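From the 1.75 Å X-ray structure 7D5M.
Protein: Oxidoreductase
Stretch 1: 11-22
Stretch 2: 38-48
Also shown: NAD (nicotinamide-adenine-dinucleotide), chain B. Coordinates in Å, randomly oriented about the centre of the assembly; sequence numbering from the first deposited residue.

Stretch 1 11-22: PIRWAMVGGGRN
Stretch 2 38-48: SFALVAGAFDI

Two parallel strands, running through Ile12-Met16 and from Phe39 toward Ala45, lie side by side with their N-to-C directions 24° apart, joined by a ladder of backbone hydrogen bonds. Ile12 N donates to Ser38 O (2.9 Å), and Ile12 O accepts from Ala40 N (2.9 Å). Trp14 repeats the pattern two residues on: its N reaches Ala40 O at 2.9 Å, a weak bond bent to 129°, and its O receives Val42 N at 3.0 Å. At Val42 (phi/psi -115/-8) the second strand departs from extended geometry, and the ladder loosens: Met16 N and Ala43 O, 3.6 Å apart, are buried without partners. It recovers where Ala45 N donates to Met16 O and Ala45 O accepts from Gly18 N, both 2.9 Å.

Beyond the strands, both stretches meet NAD. Gly20 N donates to NAD O3B (2.9 Å) and Ile48 N to NAD O2B (3.3 Å). Asp47 (chi1 t) serves as a carboxylate hub: Asp47 OD2 accepts from the O of water 1 (2.7 Å), which accepts from Arg21 N, and from the O of water 2 (2.8 Å), which accepts from Asn22 N. The glycines are fitted to tight places. Gly18 (80/-160) and Gly19 (68/30) have positive phi; a CB on Gly18 would crowd NAD O4B, one on Gly19 would clash with Met16 CE, and one on Gly20 (-74/-170) with Phe46 O.

One face of the sheet carries Ile12, Trp14, Met16, Phe39 and Leu41, mostly buried, their hydrocarbon surfaces shielded from solvent. Phe39 (chi1 m, chi2 80°) turns its edge to the face of the Trp14 (chi1 t, chi2 63°) five-membered ring, centroids 4.8 Å apart and planes at 55°, while Ile12 (m, m) covers one face of the Phe39 ring. Leu41 CD1 (t, p) meets Trp14 CE3 at 3.8 Å; Met16 CB (m, t, p) meets Phe46 CE1 at 3.9 Å. On the other face, small Ala45 leaves its CB 4.4 Å from Val17 CG1 (chi1 t).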

# COMPACT_ATOMS: atom_id res chain seq x y z
N PRO A 11 18.43 -38.22 -8.13
CA PRO A 11 17.09 -37.88 -7.65
C PRO A 11 16.47 -39.06 -6.90
O PRO A 11 16.65 -40.21 -7.32
CB PRO A 11 16.32 -37.56 -8.94
CG PRO A 11 17.40 -37.17 -9.92
CD PRO A 11 18.53 -38.11 -9.59
N ILE A 12 15.79 -38.75 -5.80
CA ILE A 12 15.03 -39.76 -5.00
C ILE A 12 13.97 -40.37 -5.94
O ILE A 12 13.20 -39.61 -6.57
CB ILE A 12 14.38 -39.12 -3.76
CG1 ILE A 12 15.37 -38.42 -2.82
CG2 ILE A 12 13.54 -40.15 -3.01
CD1 ILE A 12 16.40 -39.31 -2.19
N ARG A 13 13.90 -41.69 -6.02
CA ARG A 13 12.85 -42.37 -6.82
C ARG A 13 11.52 -42.19 -6.08
O ARG A 13 11.44 -42.54 -4.88
CB ARG A 13 13.24 -43.84 -7.06
CG ARG A 13 14.51 -43.99 -7.88
CD ARG A 13 14.82 -45.44 -8.21
NE ARG A 13 14.88 -46.32 -7.05
CZ ARG A 13 15.97 -46.59 -6.33
NH1 ARG A 13 17.14 -46.03 -6.61
NH2 ARG A 13 15.88 -47.40 -5.30
N TRP A 14 10.52 -41.64 -6.76
CA TRP A 14 9.36 -40.99 -6.09
C TRP A 14 8.03 -41.36 -6.74
O TRP A 14 7.94 -41.54 -7.97
CB TRP A 14 9.62 -39.48 -6.09
CG TRP A 14 8.60 -38.62 -5.42
CD1 TRP A 14 8.24 -38.60 -4.10
CD2 TRP A 14 7.88 -37.54 -6.04
NE1 TRP A 14 7.31 -37.61 -3.88
CE2 TRP A 14 7.08 -36.94 -5.05
CE3 TRP A 14 7.83 -37.04 -7.35
CZ2 TRP A 14 6.23 -35.87 -5.34
CZ3 TRP A 14 6.99 -35.98 -7.63
CH2 TRP A 14 6.21 -35.40 -6.64
N ALA A 15 7.00 -41.43 -5.90
CA ALA A 15 5.59 -41.63 -6.29
C ALA A 15 4.72 -40.60 -5.59
O ALA A 15 5.10 -40.05 -4.52
CB ALA A 15 5.15 -43.02 -5.92
N MET A 16 3.54 -40.37 -6.16
CA MET A 16 2.44 -39.65 -5.49
C MET A 16 1.28 -40.61 -5.28
O MET A 16 1.08 -41.52 -6.11
CB MET A 16 1.99 -38.44 -6.30
CG MET A 16 3.00 -37.33 -6.27
SD MET A 16 2.26 -35.78 -6.85
CE MET A 16 1.24 -35.36 -5.43
N VAL A 17 0.58 -40.44 -4.16
CA VAL A 17 -0.79 -40.98 -3.96
C VAL A 17 -1.72 -39.78 -3.89
O VAL A 17 -1.48 -38.90 -3.05
CB VAL A 17 -0.88 -41.86 -2.70
CG1 VAL A 17 -2.25 -42.51 -2.59
CG2 VAL A 17 0.20 -42.91 -2.66
N GLY A 18 -2.68 -39.74 -4.81
CA GLY A 18 -3.53 -38.55 -5.03
C GLY A 18 -2.78 -37.55 -5.89
O GLY A 18 -1.81 -37.94 -6.55
N GLY A 19 -3.21 -36.29 -5.86
CA GLY A 19 -2.64 -35.24 -6.70
C GLY A 19 -2.96 -35.45 -8.17
O GLY A 19 -2.17 -35.01 -9.02
N GLY A 20 -4.10 -36.07 -8.47
CA GLY A 20 -4.49 -36.44 -9.83
C GLY A 20 -4.93 -35.25 -10.68
O GLY A 20 -4.75 -34.07 -10.25
N ARG A 21 -5.49 -35.56 -11.85
CA ARG A 21 -5.76 -34.60 -12.94
C ARG A 21 -6.55 -33.39 -12.45
O ARG A 21 -6.23 -32.28 -12.90
CB ARG A 21 -6.54 -35.27 -14.07
CG ARG A 21 -6.57 -34.44 -15.34
CD ARG A 21 -6.77 -35.31 -16.57
NE ARG A 21 -8.17 -35.68 -16.67
CZ ARG A 21 -8.61 -36.81 -17.23
NH1 ARG A 21 -7.76 -37.70 -17.71
NH2 ARG A 21 -9.91 -37.05 -17.28
N ASN A 22 -7.56 -33.59 -11.61
CA ASN A 22 -8.48 -32.51 -11.20
C ASN A 22 -8.15 -31.97 -9.81
O ASN A 22 -8.95 -31.17 -9.30
CB ASN A 22 -9.93 -32.99 -11.31
CG ASN A 22 -10.28 -33.43 -12.72
OD1 ASN A 22 -9.85 -32.80 -13.68
ND2 ASN A 22 -11.00 -34.54 -12.85
N SER A 38 15.82 -33.04 -7.54
CA SER A 38 15.57 -33.52 -6.15
C SER A 38 14.93 -34.91 -6.17
O SER A 38 15.45 -35.85 -5.50
CB SER A 38 14.72 -32.55 -5.36
OG SER A 38 15.47 -31.38 -5.05
N PHE A 39 13.82 -35.04 -6.89
CA PHE A 39 13.01 -36.27 -7.02
C PHE A 39 12.77 -36.56 -8.50
O PHE A 39 12.76 -35.62 -9.33
CB PHE A 39 11.66 -36.12 -6.29
CG PHE A 39 11.75 -35.96 -4.80
CD1 PHE A 39 12.06 -34.74 -4.23
CD2 PHE A 39 11.56 -37.05 -3.97
CE1 PHE A 39 12.15 -34.61 -2.86
CE2 PHE A 39 11.63 -36.91 -2.59
CZ PHE A 39 11.94 -35.69 -2.04
N ALA A 40 12.55 -37.84 -8.81
CA ALA A 40 12.09 -38.32 -10.13
C ALA A 40 10.77 -39.06 -9.94
O ALA A 40 10.74 -40.04 -9.16
CB ALA A 40 13.14 -39.22 -10.75
N LEU A 41 9.72 -38.62 -10.64
CA LEU A 41 8.38 -39.23 -10.58
C LEU A 41 8.35 -40.46 -11.49
O LEU A 41 8.27 -40.30 -12.74
CB LEU A 41 7.32 -38.22 -10.99
CG LEU A 41 5.88 -38.73 -10.93
CD1 LEU A 41 5.49 -39.08 -9.51
CD2 LEU A 41 4.92 -37.72 -11.53
N VAL A 42 8.41 -41.65 -10.89
CA VAL A 42 8.54 -42.93 -11.64
C VAL A 42 7.29 -43.79 -11.46
O VAL A 42 7.19 -44.80 -12.17
CB VAL A 42 9.82 -43.68 -11.24
CG1 VAL A 42 11.05 -42.84 -11.55
CG2 VAL A 42 9.81 -44.09 -9.77
N ALA A 43 6.37 -43.41 -10.57
CA ALA A 43 5.18 -44.25 -10.26
C ALA A 43 4.13 -43.41 -9.53
O ALA A 43 4.45 -42.31 -9.07
CB ALA A 43 5.59 -45.43 -9.42
N GLY A 44 2.91 -43.92 -9.44
CA GLY A 44 1.88 -43.23 -8.65
C GLY A 44 0.59 -44.02 -8.56
O GLY A 44 0.35 -44.92 -9.39
N ALA A 45 -0.20 -43.70 -7.54
CA ALA A 45 -1.64 -44.02 -7.46
C ALA A 45 -2.38 -42.68 -7.41
O ALA A 45 -2.66 -42.19 -6.31
CB ALA A 45 -1.95 -44.90 -6.28
N PHE A 46 -2.62 -42.09 -8.58
CA PHE A 46 -2.89 -40.64 -8.73
C PHE A 46 -4.35 -40.28 -8.42
O PHE A 46 -4.59 -39.11 -8.12
CB PHE A 46 -2.52 -40.18 -10.13
CG PHE A 46 -1.04 -40.17 -10.40
CD1 PHE A 46 -0.22 -39.23 -9.77
CD2 PHE A 46 -0.45 -41.12 -11.22
CE1 PHE A 46 1.14 -39.23 -10.00
CE2 PHE A 46 0.92 -41.12 -11.44
CZ PHE A 46 1.71 -40.17 -10.83
N ASP A 47 -5.29 -41.22 -8.50
CA ASP A 47 -6.73 -40.87 -8.56
C ASP A 47 -7.57 -41.97 -7.90
O ASP A 47 -7.17 -43.15 -7.96
CB ASP A 47 -7.11 -40.61 -10.02
CG ASP A 47 -8.32 -39.72 -10.24
OD1 ASP A 47 -9.36 -39.99 -9.62
OD2 ASP A 47 -8.21 -38.76 -11.05
N ILE A 48 -8.71 -41.60 -7.30
CA ILE A 48 -9.73 -42.56 -6.79
C ILE A 48 -10.33 -43.33 -7.97
O ILE A 48 -10.77 -44.47 -7.77
CB ILE A 48 -10.82 -41.86 -5.95
CG1 ILE A 48 -11.73 -42.86 -5.24
CG2 ILE A 48 -11.63 -40.88 -6.79
CD1 ILE A 48 -11.03 -43.66 -4.15
PA NAD B . -8.67 -32.50 -4.06
O1A NAD B . -10.00 -33.09 -3.71
O2A NAD B . -8.58 -31.29 -4.94
O5B NAD B . -7.75 -33.66 -4.68
C5B NAD B . -7.80 -35.04 -4.20
C4B NAD B . -7.04 -35.90 -5.19
O4B NAD B . -6.74 -37.19 -4.60
C3B NAD B . -7.79 -36.21 -6.49
O3B NAD B . -6.87 -36.31 -7.56
C2B NAD B . -8.44 -37.56 -6.16
O2B NAD B . -8.81 -38.33 -7.28
C1B NAD B . -7.29 -38.21 -5.41
N9A NAD B . -7.66 -39.31 -4.53
C8A NAD B . -8.69 -39.31 -3.62
N7A NAD B . -8.75 -40.41 -2.91
C5A NAD B . -7.68 -41.17 -3.36
C6A NAD B . -7.20 -42.44 -2.99
N6A NAD B . -7.75 -43.18 -2.01
N1A NAD B . -6.11 -42.91 -3.63
C2A NAD B . -5.56 -42.16 -4.60
N3A NAD B . -5.92 -40.95 -5.03
C4A NAD B . -7.00 -40.50 -4.36
O3 NAD B . -7.87 -32.13 -2.70
PN NAD B . -6.71 -31.03 -2.46
O1N NAD B . -7.33 -29.68 -2.22
O2N NAD B . -5.68 -31.17 -3.55
O5D NAD B . -6.09 -31.51 -1.06
C5D NAD B . -5.49 -32.80 -0.90
C4D NAD B . -4.71 -32.74 0.38
O4D NAD B . -3.76 -31.65 0.31
C3D NAD B . -5.57 -32.47 1.62
O3D NAD B . -5.03 -33.17 2.73
C2D NAD B . -5.44 -30.95 1.80
O2D NAD B . -5.64 -30.52 3.14
C1D NAD B . -3.98 -30.74 1.38
N1N NAD B . -3.67 -29.36 0.89
C2N NAD B . -2.59 -28.69 1.43
C3N NAD B . -2.29 -27.39 1.04
C7N NAD B . -1.00 -26.78 1.56
O7N NAD B . -0.16 -27.53 2.07
N7N NAD B . -0.83 -25.47 1.41
C4N NAD B . -3.18 -26.72 0.19
C5N NAD B . -4.28 -27.40 -0.33
C6N NAD B . -4.41 -28.75 -0.08
O HOH W 1 -5.92 -38.32 -12.44
O HOH W 2 -8.32 -36.17 -9.92